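Local coordinates for MMACHC-like protein (PDB 5UJC) that binds methylcobalamin and probably catalyses the flavin-dependent reductive decyanation of cyanocobalamin and the glutathione-dependent demethylation of methylcobalamin in vitamin B12 trafficking, at residues 50-55 / 196-201; 33-38 / 135-140; 26-31 / 141-146; 111-116 / 190-195. All coordinates share one frame; numbering follows the deposited sequence.

Interaction 1. Residues 50-55 / 196-201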
loop_
_atom_site.group_PDB
_atom_site.type_symbol
_atom_site.label_atom_id
_atom_site.label_comp_id
_atom_site.label_asym_id
_atom_site.label_seq_id
_atom_site.Cartn_x
_atom_site.Cartn_y
_atom_site.Cartn_z
ATOM N N ASP A 50 -22.278 4.833 -5.977
ATOM C CA ASP A 50 -22.586 4.621 -7.400
ATOM C C ASP A 50 -21.351 4.207 -8.201
ATOM O O ASP A 50 -20.207 4.589 -7.862
ATOM C CB ASP A 50 -23.200 5.890 -8.018
ATOM C CG ASP A 50 -24.582 6.235 -7.432
ATOM O OD1 ASP A 50 -25.213 5.365 -6.791
ATOM O OD2 ASP A 50 -25.020 7.396 -7.604
ATOM N N ASP A 51 -21.586 3.457 -9.280
ATOM C CA ASP A 51 -20.502 2.884 -10.098
ATOM C C ASP A 51 -19.478 3.923 -10.561
ATOM O O ASP A 51 -18.277 3.643 -10.595
ATOM C CB ASP A 51 -21.065 2.173 -11.338
ATOM C CG ASP A 51 -21.756 0.872 -11.017
ATOM O OD1 ASP A 51 -21.574 0.335 -9.921
ATOM O OD2 ASP A 51 -22.468 0.368 -11.901
ATOM N N SER A 52 -19.939 5.099 -10.952
ATOM C CA SER A 52 -19.044 6.072 -11.554
ATOM C C SER A 52 -18.295 6.949 -10.512
ATOM O O SER A 52 -17.559 7.842 -10.886
ATOM C CB SER A 52 -19.811 6.955 -12.518
ATOM O OG SER A 52 -20.757 7.753 -11.828
ATOM N N THR A 53 -18.505 6.691 -9.217
ATOM C CA THR A 53 -17.869 7.468 -8.164
ATOM C C THR A 53 -16.341 7.389 -8.290
ATOM O O THR A 53 -15.773 6.299 -8.417
ATOM C CB THR A 53 -18.291 6.949 -6.781
ATOM O OG1 THR A 53 -19.710 7.027 -6.659
ATOM C CG2 THR A 53 -17.658 7.747 -5.653
ATOM N N MET A 54 -15.697 8.550 -8.245
ATOM C CA MET A 54 -14.242 8.645 -8.294
ATOM C C MET A 54 -13.582 8.162 -7.003
ATOM O O MET A 54 -14.012 8.526 -5.900
ATOM C CB MET A 54 -13.842 10.099 -8.530
ATOM C CG MET A 54 -12.346 10.346 -8.540
ATOM S SD MET A 54 -11.960 12.109 -8.515
ATOM C CE MET A 54 -10.193 12.083 -8.213
ATOM N N ALA A 55 -12.528 7.364 -7.163
ATOM C CA ALA A 55 -11.637 7.003 -6.067
ATOM C C ALA A 55 -10.186 7.192 -6.496
ATOM O O ALA A 55 -9.853 7.082 -7.690
ATOM C CB ALA A 55 -11.874 5.567 -5.643
ATOM N N LYS A 196 -18.292 12.218 -10.103
ATOM C CA LYS A 196 -18.599 11.104 -10.991
ATOM C C LYS A 196 -17.739 11.197 -12.270
ATOM O O LYS A 196 -17.616 12.269 -12.890
ATOM C CB LYS A 196 -20.090 11.105 -11.356
ATOM C CG LYS A 196 -21.031 11.201 -10.165
ATOM C CD LYS A 196 -20.863 10.048 -9.200
ATOM C CE LYS A 196 -21.794 10.182 -7.997
ATOM N NZ LYS A 196 -23.226 10.184 -8.395
ATOM N N ILE A 197 -17.137 10.065 -12.635
ATOM C CA ILE A 197 -16.197 9.981 -13.739
ATOM C C ILE A 197 -16.572 8.802 -14.664
ATOM O O ILE A 197 -15.746 7.946 -14.974
ATOM C CB ILE A 197 -14.713 9.875 -13.221
ATOM C CG1 ILE A 197 -14.570 8.745 -12.198
ATOM C CG2 ILE A 197 -14.262 11.210 -12.606
ATOM C CD1 ILE A 197 -13.119 8.307 -11.967
ATOM N N PRO A 198 -17.830 8.769 -15.118
ATOM C CA PRO A 198 -18.293 7.607 -15.913
ATOM C C PRO A 198 -17.497 7.362 -17.214
ATOM O O PRO A 198 -17.408 6.224 -17.670
ATOM C CB PRO A 198 -19.730 7.977 -16.252
ATOM C CG PRO A 198 -19.733 9.478 -16.229
ATOM C CD PRO A 198 -18.851 9.823 -15.062
ATOM N N GLU A 199 -16.892 8.412 -17.762
ATOM C CA GLU A 199 -16.154 8.310 -19.019
ATOM C C GLU A 199 -14.723 7.795 -18.823
ATOM O O GLU A 199 -14.030 7.518 -19.795
ATOM C CB GLU A 199 -16.126 9.675 -19.744
ATOM C CG GLU A 199 -15.352 10.806 -19.008
ATOM C CD GLU A 199 -16.245 11.670 -18.103
ATOM O OE1 GLU A 199 -16.499 12.862 -18.450
ATOM O OE2 GLU A 199 -16.657 11.177 -17.034
ATOM N N PHE A 200 -14.282 7.671 -17.562
ATOM C CA PHE A 200 -12.910 7.292 -17.284
ATOM C C PHE A 200 -12.696 5.793 -17.504
ATOM O O PHE A 200 -13.508 4.956 -17.068
ATOM C CB PHE A 200 -12.539 7.658 -15.863
ATOM C CG PHE A 200 -11.098 7.359 -15.514
ATOM C CD1 PHE A 200 -10.062 8.041 -16.138
ATOM C CD2 PHE A 200 -10.779 6.367 -14.585
ATOM C CE1 PHE A 200 -8.744 7.775 -15.823
ATOM C CE2 PHE A 200 -9.455 6.116 -14.253
ATOM C CZ PHE A 200 -8.439 6.817 -14.879
ATOM N N CYS A 201 -11.588 5.460 -18.147
ATOM C CA CYS A 201 -11.193 4.059 -18.365
ATOM C C CYS A 201 -9.863 3.810 -17.721
ATOM O O CYS A 201 -8.856 4.380 -18.128
ATOM C CB CYS A 201 -11.090 3.764 -19.872
ATOM S SG CYS A 201 -12.651 3.884 -20.766
#
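A type I turn, Asp50 to Thr53, leads into the strand 53-60 and meets the last residue of its antiparallel neighbour, strand 185-196, with Thr53 and Lys196 forming a non-hydrogen-bonded pair. Lys196 does most of the wrapping. Its chain bends at chi2 and again at chi4, so the methylenes curl round the hydroxyl of Ser52, whose OG lies 3.5 Å from Lys196 CD. That hydroxyl takes the crowded position between backbone N and carbonyl carbon (chi1 66°), which turns it towards the lysine. Farther along, the chain passes obliquely over Thr53, and its NZ reaches Asp50 OD2 at 3.4 Å, a long and weak salt bridge at the protein surface. The turn itself is gripped twice: Asp50 O accepts the backbone N-H of Thr53 and also Thr53 OG1 at 2.8 Å, the hydroxyl standing above the carbonyl plane. Beyond Lys196, Ile197 holds CG1 in the crowded position (chi1 52°) and lays CD1 against Met54 CB at 3.9 Å, in an apolar patch to which helix 5-18 contributes. The backbone tie is nearly straight (169°), running from Ile197 N to Ser52 O over 2.9 Å in the carbonyl plane.

Interaction 2. Residues 33-38 / 135-140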
loop_
_atom_site.group_PDB
_atom_site.type_symbol
_atom_site.label_atom_id
_atom_site.label_comp_id
_atom_site.label_asym_id
_atom_site.label_seq_id
_atom_site.Cartn_x
_atom_site.Cartn_y
_atom_site.Cartn_z
ATOM N N GLY A 33 -17.281 1.399 -9.251
ATOM C CA GLY A 33 -17.922 0.284 -9.962
ATOM C C GLY A 33 -16.932 -0.797 -10.405
ATOM O O GLY A 33 -17.266 -1.999 -10.429
ATOM N N SER A 34 -15.719 -0.387 -10.759
ATOM C CA SER A 34 -14.694 -1.346 -11.165
ATOM C C SER A 34 -14.286 -2.224 -10.002
ATOM O O SER A 34 -14.097 -3.425 -10.156
ATOM C CB SER A 34 -13.486 -0.632 -11.721
ATOM O OG SER A 34 -13.834 0.123 -12.873
ATOM N N TYR A 35 -14.173 -1.628 -8.827
ATOM C CA TYR A 35 -13.889 -2.387 -7.626
ATOM C C TYR A 35 -15.043 -3.347 -7.279
ATOM O O TYR A 35 -14.821 -4.532 -7.002
ATOM C CB TYR A 35 -13.626 -1.435 -6.452
ATOM C CG TYR A 35 -13.386 -2.135 -5.133
ATOM C CD1 TYR A 35 -12.115 -2.563 -4.766
ATOM C CD2 TYR A 35 -14.442 -2.371 -4.246
ATOM C CE1 TYR A 35 -11.895 -3.190 -3.574
ATOM C CE2 TYR A 35 -14.226 -2.971 -3.030
ATOM C CZ TYR A 35 -12.952 -3.394 -2.698
ATOM O OH TYR A 35 -12.704 -4.015 -1.486
ATOM N N ASN A 36 -16.255 -2.836 -7.292
ATOM C CA ASN A 36 -17.410 -3.655 -6.932
ATOM C C ASN A 36 -17.612 -4.818 -7.891
ATOM O O ASN A 36 -18.024 -5.898 -7.475
ATOM C CB ASN A 36 -18.658 -2.805 -6.841
ATOM C CG ASN A 36 -18.703 -1.959 -5.580
ATOM O OD1 ASN A 36 -17.957 -2.202 -4.626
ATOM N ND2 ASN A 36 -19.613 -0.991 -5.551
ATOM N N GLU A 37 -17.350 -4.589 -9.182
ATOM C CA GLU A 37 -17.416 -5.676 -10.181
ATOM C C GLU A 37 -16.405 -6.786 -9.846
ATOM O O GLU A 37 -16.711 -7.975 -9.968
ATOM C CB GLU A 37 -17.180 -5.123 -11.615
ATOM C CG GLU A 37 -17.122 -6.187 -12.724
ATOM C CD GLU A 37 -16.662 -5.627 -14.077
ATOM O OE1 GLU A 37 -15.947 -4.581 -14.108
ATOM O OE2 GLU A 37 -16.996 -6.245 -15.112
ATOM N N ALA A 38 -15.213 -6.391 -9.388
ATOM C CA ALA A 38 -14.167 -7.338 -9.113
ATOM C C ALA A 38 -14.449 -8.157 -7.813
ATOM O O ALA A 38 -14.296 -9.381 -7.809
ATOM C CB ALA A 38 -12.831 -6.642 -9.012
ATOM N N GLN A 135 -5.277 -4.886 -2.841
ATOM C CA GLN A 135 -4.717 -5.556 -4.027
ATOM C C GLN A 135 -5.718 -5.570 -5.167
ATOM O O GLN A 135 -5.353 -5.418 -6.335
ATOM C CB GLN A 135 -4.238 -6.968 -3.688
ATOM C CG GLN A 135 -3.120 -6.953 -2.655
ATOM C CD GLN A 135 -3.018 -8.244 -1.906
ATOM O OE1 GLN A 135 -4.001 -8.717 -1.321
ATOM N NE2 GLN A 135 -1.831 -8.851 -1.925
ATOM N N THR A 136 -6.996 -5.684 -4.830
ATOM C CA THR A 136 -8.045 -5.583 -5.849
ATOM C C THR A 136 -8.101 -4.153 -6.419
ATOM O O THR A 136 -8.144 -3.977 -7.636
ATOM C CB THR A 136 -9.400 -6.018 -5.288
ATOM O OG1 THR A 136 -9.356 -7.422 -4.979
ATOM C CG2 THR A 136 -10.515 -5.781 -6.279
ATOM N N CYS A 137 -8.035 -3.138 -5.542
ATOM C CA CYS A 137 -7.963 -1.760 -6.030
ATOM C C CYS A 137 -6.773 -1.576 -6.976
ATOM O O CYS A 137 -6.885 -0.941 -7.999
ATOM C CB CYS A 137 -7.832 -0.743 -4.884
ATOM S SG CYS A 137 -9.258 -0.631 -3.815
ATOM N N GLY A 138 -5.619 -2.092 -6.583
ATOM C CA GLY A 138 -4.421 -1.922 -7.383
ATOM C C GLY A 138 -4.539 -2.521 -8.758
ATOM O O GLY A 138 -4.013 -1.964 -9.759
ATOM N N HIS A 139 -5.221 -3.654 -8.839
ATOM C CA HIS A 139 -5.387 -4.326 -10.124
ATOM C C HIS A 139 -6.387 -3.561 -11.025
ATOM O O HIS A 139 -6.086 -3.254 -12.193
ATOM C CB HIS A 139 -5.851 -5.758 -9.891
ATOM C CG HIS A 139 -5.749 -6.637 -11.099
ATOM N ND1 HIS A 139 -4.642 -7.406 -11.360
ATOM C CD2 HIS A 139 -6.609 -6.856 -12.117
ATOM C CE1 HIS A 139 -4.829 -8.079 -12.480
ATOM N NE2 HIS A 139 -6.017 -7.759 -12.961
ATOM N N VAL A 140 -7.550 -3.199 -10.470
ATOM C CA VAL A 140 -8.534 -2.527 -11.274
ATOM C C VAL A 140 -8.105 -1.109 -11.659
ATOM O O VAL A 140 -8.521 -0.595 -12.707
ATOM C CB VAL A 140 -9.945 -2.532 -10.652
ATOM C CG1 VAL A 140 -10.407 -3.968 -10.358
ATOM C CG2 VAL A 140 -10.047 -1.641 -9.432
#
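With CG anti to its backbone N (chi1 177°), Tyr35 swings its ring off the side of helix 32-39 towards helix 134-140, while Thr136, whose CG2 is likewise anti to the backbone N, holds that methyl out to meet it. The result is a helix-helix crossing in which the two short segments approach to 9.4 Å between axes, their N-to-C directions 119° apart. Ala38 CB sits 3.7 Å from Thr136 CG2, and the same alanine methyl lies 3.9 Å from Val140 CG1. Val140 points its CB toward the partner helix, and its CG1 also rests on the carbonyl oxygen of Ser34.

Beside this cluster the tyrosine ring runs across the direction of Thr136 at about a right angle. Its CD1-CE1 side receives Thr136 CG2 and, in a sulfur-aromatic contact, the thiol of Cys137. Tyr35 OH accepts the backbone N-H of Leu133, so the tyrosine meets helix 134-140 through its ring and the residue just before it through its hydroxyl. A leucine here would probably loosen the crossing, since both the bond to Leu133 and the sulfur-aromatic contact would be lost. Ala38, Gln135, Thr136 and His139 also line the cobalamin pocket, and Gln135 NE2 hydrogen-bonds the ligand, so the crossing shapes one wall of that site. The Cys137 sulfur approaches obliquely: SG is 3.6 Å from Tyr35 CD1.

Interaction 3. Residues 26-31 / 141-146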
loop_
_atom_site.group_PDB
_atom_site.type_symbol
_atom_site.label_atom_id
_atom_site.label_comp_id
_atom_site.label_asym_id
_atom_site.label_seq_id
_atom_site.Cartn_x
_atom_site.Cartn_y
_atom_site.Cartn_z
ATOM N N GLU A 26 2.553 7.416 -4.761
ATOM C CA GLU A 26 1.912 7.450 -6.081
ATOM C C GLU A 26 0.415 7.416 -5.869
ATOM O O GLU A 26 -0.052 6.768 -4.936
ATOM C CB GLU A 26 2.228 6.170 -6.880
ATOM C CG GLU A 26 3.604 5.984 -7.351
ATOM C CD GLU A 26 3.721 4.770 -8.314
ATOM O OE1 GLU A 26 2.739 3.909 -8.462
ATOM O OE2 GLU A 26 4.764 4.654 -8.932
ATOM N N SER A 27 -0.341 7.996 -6.804
ATOM C CA SER A 27 -1.788 7.846 -6.799
ATOM C C SER A 27 -2.297 7.359 -8.129
ATOM O O SER A 27 -1.723 7.667 -9.191
ATOM C CB SER A 27 -2.503 9.133 -6.369
ATOM O OG SER A 27 -2.511 10.093 -7.375
ATOM N N HIS A 28 -3.402 6.596 -8.066
ATOM C CA HIS A 28 -4.009 5.993 -9.237
ATOM C C HIS A 28 -5.536 6.115 -9.134
ATOM O O HIS A 28 -6.129 5.729 -8.124
ATOM C CB HIS A 28 -3.633 4.510 -9.317
ATOM C CG HIS A 28 -2.163 4.275 -9.377
ATOM N ND1 HIS A 28 -1.506 4.030 -10.546
ATOM C CD2 HIS A 28 -1.223 4.265 -8.406
ATOM C CE1 HIS A 28 -0.218 3.861 -10.296
ATOM N NE2 HIS A 28 -0.021 4.034 -9.006
ATOM N N MET A 29 -6.166 6.644 -10.175
ATOM C CA MET A 29 -7.594 6.876 -10.178
ATOM C C MET A 29 -8.344 5.618 -10.608
ATOM O O MET A 29 -7.894 4.881 -11.506
ATOM C CB MET A 29 -7.931 8.048 -11.093
ATOM C CG MET A 29 -9.356 8.553 -10.936
ATOM S SD MET A 29 -9.700 10.128 -11.687
ATOM C CE MET A 29 -9.621 9.733 -13.379
ATOM N N PHE A 30 -9.510 5.385 -10.003
ATOM C CA PHE A 30 -10.393 4.330 -10.465
ATOM C C PHE A 30 -11.825 4.610 -10.100
ATOM O O PHE A 30 -12.105 5.537 -9.347
ATOM C CB PHE A 30 -9.948 2.962 -9.926
ATOM C CG PHE A 30 -10.074 2.804 -8.418
ATOM C CD1 PHE A 30 -9.123 3.345 -7.556
ATOM C CD2 PHE A 30 -11.107 2.056 -7.872
ATOM C CE1 PHE A 30 -9.238 3.178 -6.182
ATOM C CE2 PHE A 30 -11.206 1.864 -6.514
ATOM C CZ PHE A 30 -10.262 2.407 -5.665
ATOM N N LYS A 31 -12.742 3.846 -10.700
ATOM C CA LYS A 31 -14.159 4.000 -10.431
ATOM C C LYS A 31 -14.574 2.966 -9.385
ATOM O O LYS A 31 -14.195 1.814 -9.473
ATOM C CB LYS A 31 -14.976 3.796 -11.715
ATOM C CG LYS A 31 -14.666 4.798 -12.809
ATOM C CD LYS A 31 -15.477 4.527 -14.067
ATOM C CE LYS A 31 -15.041 3.245 -14.776
ATOM N NZ LYS A 31 -15.369 3.294 -16.225
ATOM N N ALA A 141 -7.219 -0.509 -10.856
ATOM C CA ALA A 141 -6.676 0.833 -11.182
ATOM C C ALA A 141 -5.480 0.765 -12.129
ATOM O O ALA A 141 -4.981 1.794 -12.567
ATOM C CB ALA A 141 -6.292 1.564 -9.932
ATOM N N GLY A 142 -4.987 -0.445 -12.390
ATOM C CA GLY A 142 -3.821 -0.641 -13.268
ATOM C C GLY A 142 -2.484 -0.398 -12.598
ATOM O O GLY A 142 -1.463 -0.336 -13.275
ATOM N N ALA A 143 -2.484 -0.204 -11.284
ATOM C CA ALA A 143 -1.249 0.127 -10.552
ATOM C C ALA A 143 -0.297 -1.031 -10.391
ATOM O O ALA A 143 0.920 -0.852 -10.451
ATOM C CB ALA A 143 -1.578 0.709 -9.186
ATOM N N ALA A 144 -0.845 -2.228 -10.183
ATOM C CA ALA A 144 -0.036 -3.410 -9.909
ATOM C C ALA A 144 -0.877 -4.618 -10.220
ATOM O O ALA A 144 -2.055 -4.647 -9.896
ATOM C CB ALA A 144 0.403 -3.414 -8.450
ATOM N N PHE A 145 -0.259 -5.624 -10.841
ATOM C CA PHE A 145 -0.953 -6.860 -11.216
ATOM C C PHE A 145 -1.073 -7.741 -9.974
ATOM O O PHE A 145 -0.088 -8.004 -9.277
ATOM C CB PHE A 145 -0.186 -7.573 -12.304
ATOM C CG PHE A 145 -0.999 -8.593 -13.038
ATOM C CD1 PHE A 145 -1.306 -9.815 -12.452
ATOM C CD2 PHE A 145 -1.464 -8.336 -14.303
ATOM C CE1 PHE A 145 -2.075 -10.743 -13.128
ATOM C CE2 PHE A 145 -2.248 -9.247 -14.975
ATOM C CZ PHE A 145 -2.547 -10.460 -14.383
ATOM N N TYR A 146 -2.286 -8.164 -9.688
ATOM C CA TYR A 146 -2.580 -8.955 -8.508
ATOM C C TYR A 146 -2.596 -10.453 -8.883
ATOM O O TYR A 146 -3.508 -10.918 -9.597
ATOM C CB TYR A 146 -3.935 -8.523 -7.922
ATOM C CG TYR A 146 -4.398 -9.253 -6.673
ATOM C CD1 TYR A 146 -3.488 -9.801 -5.756
ATOM C CD2 TYR A 146 -5.743 -9.297 -6.359
ATOM C CE1 TYR A 146 -3.925 -10.400 -4.588
ATOM C CE2 TYR A 146 -6.193 -9.916 -5.203
ATOM C CZ TYR A 146 -5.273 -10.475 -4.317
ATOM O OH TYR A 146 -5.692 -11.090 -3.137
HETATM O O HOH W 1 -2.439 3.050 -12.936
HETATM O O HOH W 2 -5.935 4.267 -13.146
#
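Ala141 opens the segment and turns its methyl towards strand 25-31, packing it 3.9 Å from Phe30 CB. Phe30 keeps CG in the crowded position between backbone N and carbonyl carbon, so its ring leads away from the alanine towards Cys137 and Val140 of helix 134-140. The carbonyl of Ala141 is bound by two waters, both of which donate to it. One, 2.7 Å from Ala141 O, also donates to Met29 O. The other, 2.9 Å from Ala141 O, is 2.7 Å from His28 ND1, so the two segments are joined through solvent.

Gly142 follows with positive phi (81°), a backbone shape that suits glycine, and closes the helix in a Schellman motif. The chain then brings Ala143 over the imidazole of His28. Its CB stands 3.5 Å from the ring centroid and only 2° off the normal, a CH-pi contact centred on the face. The ring is held in this attitude from its edge, because His28 NE2 donates in plane to Glu26 OE1 at 2.8 Å, meeting the carboxylate from above its plane; Glu26 OE1 also bonds His177. An alanine in place of His28 would remove the ring, the bond to Glu26 and the water contact at ND1, and would probably leave Ala143 less well packed and the strand less firmly joined to the turn. Past Ala144, Phe145 and Tyr146 enter the short strand 145-147, where Tyr146 OH hydrogen-bonds the cobalamin. The whole is a Schellman-capped helix end set against the edge strand of the sheet, leading directly into the cobalamin pocket.

Interaction 4. Residues 111-116 / 190-195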
loop_
_atom_site.group_PDB
_atom_site.type_symbol
_atom_site.label_atom_id
_atom_site.label_comp_id
_atom_site.label_asym_id
_atom_site.label_seq_id
_atom_site.Cartn_x
_atom_site.Cartn_y
_atom_site.Cartn_z
ATOM N N LYS A 111 -10.153 22.143 0.241
ATOM C CA LYS A 111 -10.422 23.393 -0.467
ATOM C C LYS A 111 -10.741 23.185 -1.961
ATOM O O LYS A 111 -11.234 24.093 -2.639
ATOM C CB LYS A 111 -9.249 24.363 -0.292
ATOM C CG LYS A 111 -8.973 24.701 1.156
ATOM C CD LYS A 111 -7.868 25.740 1.280
ATOM C CE LYS A 111 -7.193 25.690 2.629
ATOM N NZ LYS A 111 -5.994 26.576 2.683
ATOM N N VAL A 112 -10.432 21.994 -2.465
ATOM C CA VAL A 112 -10.731 21.609 -3.856
ATOM C C VAL A 112 -12.008 20.727 -3.931
ATOM O O VAL A 112 -12.853 20.915 -4.810
ATOM C CB VAL A 112 -9.512 20.883 -4.496
ATOM C CG1 VAL A 112 -9.856 20.319 -5.880
ATOM C CG2 VAL A 112 -8.327 21.847 -4.587
ATOM N N GLU A 113 -12.127 19.773 -3.011
ATOM C CA GLU A 113 -13.336 18.922 -2.901
ATOM C C GLU A 113 -13.561 18.588 -1.437
ATOM O O GLU A 113 -12.758 17.884 -0.831
ATOM C CB GLU A 113 -13.195 17.628 -3.724
ATOM C CG GLU A 113 -14.444 16.725 -3.682
ATOM C CD GLU A 113 -15.712 17.392 -4.252
ATOM O OE1 GLU A 113 -16.814 16.984 -3.842
ATOM O OE2 GLU A 113 -15.602 18.300 -5.101
ATOM N N GLU A 114 -14.583 19.202 -0.830
ATOM C CA GLU A 114 -14.734 19.137 0.628
ATOM C C GLU A 114 -15.168 17.760 1.139
ATOM O O GLU A 114 -14.824 17.377 2.242
ATOM C CB GLU A 114 -15.682 20.234 1.130
ATOM C CG GLU A 114 -17.147 20.016 0.843
ATOM C CD GLU A 114 -18.006 21.197 1.330
ATOM O OE1 GLU A 114 -17.455 22.090 2.005
ATOM O OE2 GLU A 114 -19.219 21.240 1.027
ATOM N N ASN A 115 -15.869 17.006 0.296
ATOM C CA ASN A 115 -16.486 15.728 0.707
ATOM C C ASN A 115 -15.666 14.530 0.227
ATOM O O ASN A 115 -15.622 14.247 -0.957
ATOM C CB ASN A 115 -17.914 15.651 0.128
ATOM C CG ASN A 115 -18.662 14.387 0.537
ATOM O OD1 ASN A 115 -18.176 13.577 1.334
ATOM N ND2 ASN A 115 -19.872 14.232 0.008
ATOM N N PHE A 116 -14.964 13.872 1.147
ATOM C CA PHE A 116 -14.292 12.637 0.825
ATOM C C PHE A 116 -14.150 11.737 2.035
ATOM O O PHE A 116 -14.189 12.190 3.177
ATOM C CB PHE A 116 -12.910 12.875 0.174
ATOM C CG PHE A 116 -11.985 13.733 0.987
ATOM C CD1 PHE A 116 -11.987 15.132 0.831
ATOM C CD2 PHE A 116 -11.081 13.168 1.870
ATOM C CE1 PHE A 116 -11.118 15.925 1.549
ATOM C CE2 PHE A 116 -10.213 13.970 2.598
ATOM C CZ PHE A 116 -10.243 15.350 2.443
ATOM N N LEU A 190 -8.947 7.168 -1.220
ATOM C CA LEU A 190 -9.828 8.322 -1.064
ATOM C C LEU A 190 -11.026 8.147 -1.968
ATOM O O LEU A 190 -10.869 7.825 -3.146
ATOM C CB LEU A 190 -9.099 9.598 -1.448
ATOM C CG LEU A 190 -7.759 9.874 -0.796
ATOM C CD1 LEU A 190 -7.157 11.142 -1.359
ATOM C CD2 LEU A 190 -7.846 9.956 0.688
ATOM N N ILE A 191 -12.217 8.296 -1.410
ATOM C CA ILE A 191 -13.445 8.168 -2.190
ATOM C C ILE A 191 -14.154 9.518 -2.168
ATOM O O ILE A 191 -14.294 10.118 -1.122
ATOM C CB ILE A 191 -14.360 7.078 -1.603
ATOM C CG1 ILE A 191 -13.597 5.739 -1.516
ATOM C CG2 ILE A 191 -15.637 6.922 -2.456
ATOM C CD1 ILE A 191 -14.374 4.603 -0.858
ATOM N N PHE A 192 -14.600 9.971 -3.344
ATOM C CA PHE A 192 -15.228 11.294 -3.517
ATOM C C PHE A 192 -16.685 11.125 -3.944
ATOM O O PHE A 192 -16.983 11.043 -5.140
ATOM C CB PHE A 192 -14.454 12.082 -4.542
ATOM C CG PHE A 192 -13.010 12.295 -4.162
ATOM C CD1 PHE A 192 -12.639 13.380 -3.395
ATOM C CD2 PHE A 192 -12.036 11.379 -4.529
ATOM C CE1 PHE A 192 -11.323 13.539 -3.000
ATOM C CE2 PHE A 192 -10.712 11.554 -4.129
ATOM C CZ PHE A 192 -10.371 12.625 -3.367
ATOM N N PRO A 193 -17.604 11.042 -2.967
ATOM C CA PRO A 193 -18.964 10.625 -3.303
ATOM C C PRO A 193 -19.698 11.558 -4.255
ATOM O O PRO A 193 -20.647 11.119 -4.914
ATOM C CB PRO A 193 -19.672 10.591 -1.929
ATOM C CG PRO A 193 -18.582 10.396 -0.948
ATOM C CD PRO A 193 -17.404 11.142 -1.510
ATOM N N ASN A 194 -19.283 12.831 -4.319
ATOM C CA ASN A 194 -19.947 13.806 -5.197
ATOM C C ASN A 194 -19.272 13.989 -6.550
ATOM O O ASN A 194 -19.699 14.837 -7.330
ATOM C CB ASN A 194 -20.055 15.176 -4.492
ATOM C CG ASN A 194 -20.863 15.111 -3.210
ATOM O OD1 ASN A 194 -20.497 15.713 -2.199
ATOM N ND2 ASN A 194 -21.956 14.370 -3.240
ATOM N N VAL A 195 -18.253 13.174 -6.850
ATOM C CA VAL A 195 -17.515 13.314 -8.086
ATOM C C VAL A 195 -17.692 12.052 -8.930
ATOM O O VAL A 195 -17.310 10.962 -8.516
ATOM C CB VAL A 195 -16.010 13.568 -7.838
ATOM C CG1 VAL A 195 -15.286 13.706 -9.152
ATOM C CG2 VAL A 195 -15.817 14.809 -6.972
HETATM O O HOH W 3 -17.013 14.239 -3.308
#
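Phe116 and Phe192 run alongside with their rings extending in a common direction, where the connection from helix 93-109 runs beside strand 185-196 and prepares to join the antiparallel sheet as strand 117-120. Their planes are inclined at 46° with centroids 5.9 Å apart, an oblique pairing in which Phe116 CB comes 3.6 Å from Phe192 CE1. Phe116 has CG in the crowded position between backbone N and carbonyl carbon, sending its ring towards helix 93-109. Glu113 passes Phe192 head to tail, its carboxylate plane steep to the ring; with CG anti to the backbone N it rests on Phe192 CD1, and the bend at chi2 then brings CD to Val195 CG2. Its OE2 has a partner in His7, while OE1 takes part in a water bridge. That water donates to Glu113 OE1 and to Asn115 O and accepts from Asn194 N, at 2.9 Å from the last, tying the loop to the type I turn from Phe192 to Val195. At this turn the two asparagines cross at about a right angle, amide planes 67° apart. Asn115 ND2 donates to Asn194 OD1 over 2.7 Å at 157°, with the nitrogen standing above the acceptor's carbonyl plane.

Interactions 1, 3 and 4 all reach the four-stranded antiparallel sheet ordered 25-31, 53-60, 185-196, 117-120, and interaction 2 pairs two helices beside it. Strand 53-60, one of the two inner strands, bridges them: Ala55 N bonds Phe30 O of interaction 3, and Met54 bonds Phe192 and Val195 of interaction 4. The centres of interactions 2 and 3 are 9 Å apart, and their segments are consecutive in the chain, strand 25-31 leading into helix 32-39 and helix 134-140 into strand 145-147. Segments of interactions 1 and 2 alternate in sequence, and they touch through Asp51 O and Gly33 N, so the turn before strand 53-60 is bonded to a helix of the cobalamin pocket.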